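Local atomic coordinates of amphiphysin (PDB entry 1URU), a protein that probably senses and binds curved membranes during endocytosis through its BAR domain, a coiled-coil module that forms a two-chain assembly. Residues Gln49-Asn54 against Tyr124-Pro129; Leu56-Asn61 against Val117-Asn122; Met131-Val135 against Glu188-Leu193. All coordinates share one frame. Residue numbers count along the deposited sequence, not the author numbering.

Contact 1: residues Gln49-Asn54 against Tyr124-Pro129; sequences QQASAN and YTGQFP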
loop_
_atom_site.group_PDB
_atom_site.type_symbol
_atom_site.label_atom_id
_atom_site.label_comp_id
_atom_site.label_asym_id
_atom_site.label_seq_id
_atom_site.Cartn_x
_atom_site.Cartn_y
_atom_site.Cartn_z
ATOM N N GLN A 49 13.178 -14.794 21.866
ATOM C CA GLN A 49 12.712 -13.416 22.045
ATOM C C GLN A 49 13.343 -12.547 20.951
ATOM O O GLN A 49 12.658 -11.734 20.345
ATOM C CB GLN A 49 13.067 -12.893 23.445
ATOM C CG GLN A 49 12.524 -11.515 23.777
ATOM C CD GLN A 49 12.946 -11.004 25.161
ATOM O OE1 GLN A 49 13.796 -11.589 25.819
ATOM N NE2 GLN A 49 12.337 -9.917 25.599
ATOM N N GLN A 50 14.637 -12.764 20.691
ATOM C CA GLN A 50 15.385 -12.042 19.665
ATOM C C GLN A 50 14.928 -12.384 18.244
ATOM O O GLN A 50 14.895 -11.529 17.394
ATOM C CB GLN A 50 16.880 -12.331 19.804
ATOM C CG GLN A 50 17.752 -11.782 18.681
ATOM C CD GLN A 50 19.218 -12.006 18.949
ATOM O OE1 GLN A 50 19.638 -13.128 19.272
ATOM N NE2 GLN A 50 20.004 -10.953 18.820
ATOM N N ALA A 51 14.588 -13.634 17.988
ATOM C CA ALA A 51 14.112 -14.047 16.666
ATOM C C ALA A 51 12.747 -13.433 16.378
ATOM O O ALA A 51 12.447 -13.118 15.234
ATOM C CB ALA A 51 14.033 -15.596 16.567
ATOM N N SER A 52 11.938 -13.277 17.430
ATOM C CA SER A 52 10.573 -12.733 17.318
ATOM C C SER A 52 10.578 -11.207 17.131
ATOM O O SER A 52 9.750 -10.681 16.408
ATOM C CB SER A 52 9.716 -13.093 18.549
ATOM O OG SER A 52 9.488 -14.492 18.664
ATOM N N ALA A 53 11.518 -10.510 17.766
ATOM C CA ALA A 53 11.629 -9.060 17.611
ATOM C C ALA A 53 12.245 -8.663 16.258
ATOM O O ALA A 53 11.858 -7.649 15.682
ATOM C CB ALA A 53 12.421 -8.453 18.759
ATOM N N ASN A 54 13.198 -9.465 15.766
ATOM C CA ASN A 54 13.828 -9.245 14.458
ATOM C C ASN A 54 12.817 -9.434 13.323
ATOM O O ASN A 54 12.790 -8.663 12.335
ATOM C CB ASN A 54 15.008 -10.197 14.268
ATOM C CG ASN A 54 16.248 -9.778 15.073
ATOM O OD1 ASN A 54 17.239 -10.486 15.102
ATOM N ND2 ASN A 54 16.189 -8.626 15.705
ATOM N N TYR A 124 14.087 -1.549 21.175
ATOM C CA TYR A 124 13.877 -2.788 21.890
ATOM C C TYR A 124 14.598 -3.893 21.163
ATOM O O TYR A 124 15.218 -4.761 21.776
ATOM C CB TYR A 124 12.381 -3.083 21.977
ATOM C CG TYR A 124 11.996 -4.485 22.389
ATOM C CD1 TYR A 124 11.991 -4.877 23.739
ATOM C CD2 TYR A 124 11.604 -5.414 21.431
ATOM C CE1 TYR A 124 11.622 -6.185 24.107
ATOM C CE2 TYR A 124 11.233 -6.696 21.778
ATOM C CZ TYR A 124 11.226 -7.085 23.106
ATOM O OH TYR A 124 10.810 -8.373 23.396
ATOM N N THR A 125 14.538 -3.841 19.845
ATOM C CA THR A 125 15.197 -4.841 19.021
ATOM C C THR A 125 16.724 -4.783 19.111
ATOM O O THR A 125 17.383 -5.821 18.971
ATOM C CB THR A 125 14.747 -4.688 17.574
ATOM O OG1 THR A 125 13.344 -4.973 17.490
ATOM C CG2 THR A 125 15.366 -5.739 16.718
ATOM N N GLY A 126 17.264 -3.580 19.344
ATOM C CA GLY A 126 18.700 -3.327 19.313
ATOM C C GLY A 126 19.407 -3.744 20.586
ATOM O O GLY A 126 20.636 -3.893 20.613
ATOM N N GLN A 127 18.651 -3.949 21.656
ATOM C CA GLN A 127 19.270 -4.373 22.899
ATOM C C GLN A 127 19.656 -5.842 22.880
ATOM O O GLN A 127 20.492 -6.250 23.678
ATOM C CB GLN A 127 18.405 -4.023 24.110
ATOM C CG GLN A 127 17.143 -4.821 24.253
ATOM C CD GLN A 127 16.081 -4.096 25.061
ATOM O OE1 GLN A 127 16.365 -3.139 25.762
ATOM N NE2 GLN A 127 14.849 -4.560 24.954
ATOM N N PHE A 128 19.129 -6.606 21.929
ATOM C CA PHE A 128 19.451 -8.037 21.818
ATOM C C PHE A 128 20.876 -8.404 21.348
ATOM O O PHE A 128 21.493 -9.288 21.948
ATOM C CB PHE A 128 18.402 -8.769 20.969
ATOM C CG PHE A 128 17.047 -8.784 21.591
ATOM C CD1 PHE A 128 16.093 -7.857 21.224
ATOM C CD2 PHE A 128 16.746 -9.688 22.581
ATOM C CE1 PHE A 128 14.848 -7.845 21.808
ATOM C CE2 PHE A 128 15.491 -9.693 23.169
ATOM C CZ PHE A 128 14.542 -8.754 22.782
ATOM N N PRO A 129 21.391 -7.805 20.275
ATOM C CA PRO A 129 22.786 -8.063 19.869
ATOM C C PRO A 129 23.859 -7.790 20.935
ATOM O O PRO A 129 24.837 -8.517 20.964
ATOM C CB PRO A 129 22.975 -7.174 18.627
ATOM C CG PRO A 129 21.863 -6.248 18.628
ATOM C CD PRO A 129 20.705 -6.944 19.302
HETATM O O HOH W 1 10.585 -10.140 21.451
#
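Helices Gln49-Asn54 and Tyr124-Pro129 run roughly antiparallel, their short axes at 138° and 9.4 Å apart at closest approach. The backbones come near where Ala53 CA lies 5.7 Å from Thr125 CA, and Gln50 CA lies 6.1 Å from Phe128 CA. The small Ala53 points at the other helix; its CB packs 3.7 Å from Tyr124 CE2 and 3.9 Å from Phe128 CE1. Gln50 CA sits over the face of the Phe128 ring, 4.2 Å from its centroid and 17° off the normal, a CH-pi contact. This pairing of helices 35-84 and 92-156 is part of the long three-helix coiled coil of the BAR domain, whose third member, helix 172-239, covers the Gln49-Tyr124 side: Tyr124 stacks on Phe203. Gln49 NE2 donates to Tyr124 OH at 3.1 Å (159° at the hydrogen) and also to the Leu196 carbonyl. Water 1 makes a second link, 2.8 Å from Gln49 O, to which it donates, and 2.6 Å from Tyr124 OH.

Contact 2: residues Leu56-Asn61 against Val117-Asn122; sequences LQKEFN and VLIPLN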
loop_
_atom_site.group_PDB
_atom_site.type_symbol
_atom_site.label_atom_id
_atom_site.label_comp_id
_atom_site.label_asym_id
_atom_site.label_seq_id
_atom_site.Cartn_x
_atom_site.Cartn_y
_atom_site.Cartn_z
ATOM N N LEU A 56 9.545 -9.027 13.786
ATOM C CA LEU A 56 8.535 -7.981 13.877
ATOM C C LEU A 56 9.044 -6.714 13.203
ATOM O O LEU A 56 8.309 -6.046 12.486
ATOM C CB LEU A 56 8.174 -7.691 15.326
ATOM C CG LEU A 56 6.970 -6.778 15.532
ATOM C CD1 LEU A 56 5.723 -7.436 14.980
ATOM C CD2 LEU A 56 6.807 -6.459 17.026
ATOM N N GLN A 57 10.318 -6.414 13.427
ATOM C CA GLN A 57 10.959 -5.241 12.853
ATOM C C GLN A 57 11.039 -5.368 11.321
ATOM O O GLN A 57 10.736 -4.435 10.605
ATOM C CB GLN A 57 12.341 -5.049 13.473
ATOM C CG GLN A 57 13.108 -3.837 13.030
ATOM C CD GLN A 57 14.535 -3.855 13.535
ATOM O OE1 GLN A 57 15.235 -4.872 13.428
ATOM N NE2 GLN A 57 14.967 -2.749 14.099
ATOM N N LYS A 58 11.414 -6.539 10.838
ATOM C CA LYS A 58 11.421 -6.830 9.407
ATOM C C LYS A 58 10.045 -6.555 8.785
ATOM O O LYS A 58 9.913 -5.676 7.936
ATOM C CB LYS A 58 11.845 -8.290 9.184
ATOM C CG LYS A 58 12.048 -8.678 7.749
ATOM C CD LYS A 58 11.742 -10.165 7.484
ATOM C CE LYS A 58 12.208 -10.598 6.080
ATOM N NZ LYS A 58 13.681 -10.909 6.044
ATOM N N GLU A 59 9.030 -7.282 9.234
ATOM C CA GLU A 59 7.688 -7.151 8.674
ATOM C C GLU A 59 7.112 -5.759 8.787
ATOM O O GLU A 59 6.426 -5.304 7.889
ATOM C CB GLU A 59 6.706 -8.119 9.338
ATOM C CG GLU A 59 7.102 -9.587 9.256
ATOM C CD GLU A 59 7.441 -10.022 7.846
ATOM O OE1 GLU A 59 6.788 -9.537 6.881
ATOM O OE2 GLU A 59 8.370 -10.848 7.719
ATOM N N PHE A 60 7.385 -5.086 9.895
ATOM C CA PHE A 60 6.846 -3.766 10.113
ATOM C C PHE A 60 7.534 -2.769 9.183
ATOM O O PHE A 60 6.919 -1.833 8.706
ATOM C CB PHE A 60 6.979 -3.332 11.585
ATOM C CG PHE A 60 6.291 -2.056 11.864
ATOM C CD1 PHE A 60 4.920 -1.997 11.843
ATOM C CD2 PHE A 60 7.001 -0.893 12.018
ATOM C CE1 PHE A 60 4.253 -0.796 12.059
ATOM C CE2 PHE A 60 6.349 0.322 12.222
ATOM C CZ PHE A 60 4.972 0.371 12.236
ATOM N N ASN A 61 8.818 -2.968 8.930
ATOM C CA ASN A 61 9.532 -2.120 7.986
ATOM C C ASN A 61 9.022 -2.350 6.564
ATOM O O ASN A 61 8.979 -1.435 5.757
ATOM C CB ASN A 61 11.058 -2.321 8.075
ATOM C CG ASN A 61 11.698 -1.444 9.145
ATOM O OD1 ASN A 61 12.548 -1.889 9.904
ATOM N ND2 ASN A 61 11.290 -0.194 9.210
ATOM N N VAL A 117 5.703 4.427 16.414
ATOM C CA VAL A 117 5.624 2.965 16.507
ATOM C C VAL A 117 6.965 2.330 16.267
ATOM O O VAL A 117 7.347 1.403 16.977
ATOM C CB VAL A 117 4.674 2.306 15.475
ATOM C CG1 VAL A 117 4.517 0.827 15.796
ATOM C CG2 VAL A 117 3.317 2.957 15.440
ATOM N N LEU A 118 7.669 2.827 15.251
ATOM C CA LEU A 118 8.869 2.174 14.736
ATOM C C LEU A 118 10.048 2.314 15.656
ATOM O O LEU A 118 10.723 1.323 15.876
ATOM C CB LEU A 118 9.257 2.704 13.352
ATOM C CG LEU A 118 10.612 2.229 12.812
ATOM C CD1 LEU A 118 10.595 0.738 12.512
ATOM C CD2 LEU A 118 10.984 2.991 11.575
ATOM N N ILE A 119 10.316 3.524 16.163
ATOM C CA ILE A 119 11.547 3.785 16.930
ATOM C C ILE A 119 11.641 2.941 18.219
ATOM O O ILE A 119 12.695 2.369 18.487
ATOM C CB ILE A 119 11.758 5.309 17.238
ATOM C CG1 ILE A 119 12.542 6.001 16.128
ATOM C CG2 ILE A 119 12.567 5.525 18.504
ATOM C CD1 ILE A 119 11.696 6.517 15.057
ATOM N N PRO A 120 10.597 2.877 19.048
ATOM C CA PRO A 120 10.620 1.933 20.163
ATOM C C PRO A 120 10.906 0.518 19.707
ATOM O O PRO A 120 11.529 -0.224 20.460
ATOM C CB PRO A 120 9.208 2.058 20.760
ATOM C CG PRO A 120 8.847 3.419 20.491
ATOM C CD PRO A 120 9.381 3.712 19.094
ATOM N N LEU A 121 10.455 0.139 18.510
ATOM C CA LEU A 121 10.667 -1.236 18.025
ATOM C C LEU A 121 12.122 -1.482 17.696
ATOM O O LEU A 121 12.646 -2.555 17.989
ATOM C CB LEU A 121 9.793 -1.532 16.816
ATOM C CG LEU A 121 9.840 -2.920 16.165
ATOM C CD1 LEU A 121 9.667 -4.067 17.162
ATOM C CD2 LEU A 121 8.790 -2.986 15.031
ATOM N N ASN A 122 12.754 -0.465 17.104
ATOM C CA ASN A 122 14.166 -0.507 16.719
ATOM C C ASN A 122 15.041 -0.462 17.960
ATOM O O ASN A 122 16.099 -1.076 17.974
ATOM C CB ASN A 122 14.544 0.656 15.776
ATOM C CG ASN A 122 13.999 0.489 14.350
ATOM O OD1 ASN A 122 13.725 -0.610 13.880
ATOM N ND2 ASN A 122 13.846 1.600 13.666
#
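Leu56 opens the contact from the flank of its helix, its CD2 lying 3.7 Å from CD1 of Leu121. One residue on, Gln57 faces Leu121 most closely in backbone terms, with 6.5 Å between their CA atoms; Leu121 CD2 reaches to 3.8 Å from Gln57 CA. The extended Gln57 side chain (chi1 and chi2 both t) carries NE2 to Asn122 OD1, a hydrogen bond of 2.5 Å that is very short, with 161° at the hydrogen. Phe60, a turn after Leu56, has its CA-to-CB bond directed toward the other helix: its CZ meets Val117 CG1 at 3.6 Å, its CE2 lies 3.9 Å from Leu118 CB, which sits at the ring edge, and its CB is 3.9 Å from Leu121 CD2. Asn61 ends the segment, its ND2 3.5 Å from Leu118 CD1. The short axes run at 155°, 10.4 Å apart at closest approach, a near-antiparallel coiled-coil pairing; Leu56, Phe60, Val117, Leu118 and Leu121 make its centre apolar, with the Gln57-Asn122 hydrogen bond at its border. Helix 172-239 covers that centre through Phe203, Asn207 and Leu211, completing the three-helix BAR bundle, while helix 35-84 of the second subunit brings Leu77 against Phe60 and Ser80 against Leu56.

Contact 3: residues Met131-Val135 against Glu188-Leu193; sequences MKKKV and ELHDEL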
loop_
_atom_site.group_PDB
_atom_site.type_symbol
_atom_site.label_atom_id
_atom_site.label_comp_id
_atom_site.label_asym_id
_atom_site.label_seq_id
_atom_site.Cartn_x
_atom_site.Cartn_y
_atom_site.Cartn_z
HETATM N N MSE A 131 23.388 -8.027 24.235
HETATM C CA MSE A 131 23.119 -9.080 25.197
HETATM C C MSE A 131 23.721 -10.359 24.703
HETATM O O MSE A 131 24.326 -11.076 25.461
HETATM C CB MSE A 131 21.610 -9.257 25.358
HETATM C CG MSE A 131 21.172 -10.178 26.509
HETATM SE SE MSE A 131 21.927 -9.748 28.399
HETATM C CE MSE A 131 20.857 -8.307 28.844
ATOM N N LYS A 132 23.571 -10.650 23.416
ATOM C CA LYS A 132 24.174 -11.849 22.807
ATOM C C LYS A 132 25.694 -11.754 22.948
ATOM O O LYS A 132 26.359 -12.713 23.283
ATOM C CB LYS A 132 23.742 -11.972 21.329
ATOM C CG LYS A 132 24.221 -13.210 20.580
ATOM C CD LYS A 132 23.465 -13.402 19.255
ATOM C CE LYS A 132 23.691 -14.806 18.633
ATOM N NZ LYS A 132 23.130 -14.942 17.250
ATOM N N LYS A 133 26.238 -10.570 22.732
ATOM C CA LYS A 133 27.663 -10.359 22.912
ATOM C C LYS A 133 28.090 -10.670 24.346
ATOM O O LYS A 133 29.130 -11.304 24.568
ATOM C CB LYS A 133 28.042 -8.922 22.552
ATOM C CG LYS A 133 29.519 -8.764 22.213
ATOM C CD LYS A 133 29.868 -7.366 21.667
ATOM C CE LYS A 133 31.376 -7.044 21.888
ATOM N NZ LYS A 133 31.885 -5.996 20.939
ATOM N N LYS A 134 27.284 -10.242 25.319
ATOM C CA LYS A 134 27.579 -10.537 26.710
ATOM C C LYS A 134 27.480 -12.026 27.016
ATOM O O LYS A 134 28.259 -12.547 27.798
ATOM C CB LYS A 134 26.659 -9.773 27.631
ATOM C CG LYS A 134 27.153 -9.715 29.047
ATOM C CD LYS A 134 26.256 -8.824 29.856
ATOM C CE LYS A 134 26.697 -8.719 31.300
ATOM N NZ LYS A 134 26.275 -7.403 31.850
ATOM N N VAL A 135 26.529 -12.718 26.412
ATOM C CA VAL A 135 26.398 -14.143 26.655
ATOM C C VAL A 135 27.582 -14.926 26.102
ATOM O O VAL A 135 28.060 -15.850 26.748
ATOM C CB VAL A 135 25.135 -14.693 26.048
ATOM C CG1 VAL A 135 25.187 -16.213 25.991
ATOM C CG2 VAL A 135 23.925 -14.217 26.845
ATOM N N GLU A 188 25.385 -11.963 36.703
ATOM C CA GLU A 188 24.717 -10.856 36.038
ATOM C C GLU A 188 23.740 -11.366 34.981
ATOM O O GLU A 188 22.651 -10.830 34.834
ATOM C CB GLU A 188 25.732 -9.920 35.391
ATOM C CG GLU A 188 26.249 -8.840 36.323
ATOM C CD GLU A 188 27.421 -8.067 35.733
ATOM O OE1 GLU A 188 27.529 -8.003 34.480
ATOM O OE2 GLU A 188 28.233 -7.515 36.519
ATOM N N LEU A 189 24.129 -12.406 34.255
ATOM C CA LEU A 189 23.273 -12.956 33.223
ATOM C C LEU A 189 22.079 -13.746 33.799
ATOM O O LEU A 189 20.993 -13.813 33.188
ATOM C CB LEU A 189 24.097 -13.818 32.256
ATOM C CG LEU A 189 24.710 -13.148 30.991
ATOM C CD1 LEU A 189 24.373 -11.652 30.816
ATOM C CD2 LEU A 189 26.190 -13.347 30.939
ATOM N N HIS A 190 22.270 -14.338 34.975
ATOM C CA HIS A 190 21.200 -15.085 35.619
ATOM C C HIS A 190 20.051 -14.177 36.052
ATOM O O HIS A 190 18.926 -14.631 36.137
ATOM C CB HIS A 190 21.749 -15.899 36.790
ATOM C CG HIS A 190 22.052 -17.307 36.428
ATOM N ND1 HIS A 190 21.063 -18.217 36.130
ATOM C CD2 HIS A 190 23.227 -17.955 36.264
ATOM C CE1 HIS A 190 21.622 -19.371 35.815
ATOM N NE2 HIS A 190 22.934 -19.236 35.876
ATOM N N ASP A 191 20.353 -12.911 36.315
ATOM C CA ASP A 191 19.348 -11.878 36.572
ATOM C C ASP A 191 18.957 -11.115 35.309
ATOM O O ASP A 191 17.778 -10.823 35.087
ATOM C CB ASP A 191 19.880 -10.839 37.565
ATOM C CG ASP A 191 20.114 -11.399 38.980
ATOM O OD1 ASP A 191 19.607 -12.495 39.340
ATOM O OD2 ASP A 191 20.815 -10.772 39.795
ATOM N N GLU A 192 19.935 -10.774 34.477
ATOM C CA GLU A 192 19.668 -9.860 33.381
ATOM C C GLU A 192 18.793 -10.501 32.297
ATOM O O GLU A 192 17.921 -9.849 31.742
ATOM C CB GLU A 192 20.969 -9.294 32.783
ATOM C CG GLU A 192 21.499 -8.077 33.528
ATOM C CD GLU A 192 22.890 -7.666 33.074
ATOM O OE1 GLU A 192 23.181 -7.708 31.852
ATOM O OE2 GLU A 192 23.711 -7.300 33.935
ATOM N N LEU A 193 19.047 -11.770 31.999
ATOM C CA LEU A 193 18.339 -12.469 30.938
ATOM C C LEU A 193 16.848 -12.605 31.199
ATOM O O LEU A 193 16.069 -12.205 30.359
ATOM C CB LEU A 193 18.964 -13.849 30.670
ATOM C CG LEU A 193 20.318 -13.813 29.968
ATOM C CD1 LEU A 193 21.045 -15.138 30.115
ATOM C CD2 LEU A 193 20.168 -13.425 28.487
#
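A salt-bridge network borders the antiparallel packing of helices 92-156 and 172-239 in the BAR-domain coiled coil. Its centre is Lys134, whose NZ lies 3.0 Å from Glu188 OE1 and 3.1 Å from Glu192 OE1, with a weak additional bond from NZ to Glu192 OE2 at 3.3 Å. The two acids are four residues apart, one helical turn, and both point toward the facing helix, so one ammonium group reaches both. The short axes cross at 153° and stand 11.4 Å apart, a gap filled by long side chains. Lys134 CD packs 3.5 Å from Leu189 CD1; selenomethionine Met131, with SE in place of sulfur, sets that atom 3.9 Å from Leu189 CD1 and its CG 3.9 Å from Leu193 CD2. Val135 CG2 is 4.2 Å from Leu193 CD2. Phe39, Leu43 and Phe46 of helix 35-84 adjoin this apolar layer. The lysine therefore takes part in both apolar packing and salt bridging: its methylenes extend the hydrophobic seam, and its charge, shared between two carboxylates, joins the helices at the partly exposed margin.

How the contacts relate
From the N terminus, helix 35-84 supplies Gln49-Asn54 and then Leu56-Asn61; the chain turns back into helix 92-156, which meets them in reverse order. Contact 2 therefore closes the inner loop, with 55 intervening residues, and contact 1 the outer one, with 69, as expected of an antiparallel hairpin. Their centres are about 10 Å apart, and they touch where Thr125 CG2 is 3.4 Å from Gln57 OE1. Contact 3 follows in series, closing a 52-residue loop between helices 92-156 and 172-239. Its centre lies about 13 Å from that of contact 1, which it touches where Gln50 OE1 is 3.8 Å from Lys132 CD, and about 23 Å from that of contact 2. Helix 92-156 thus joins both hairpins.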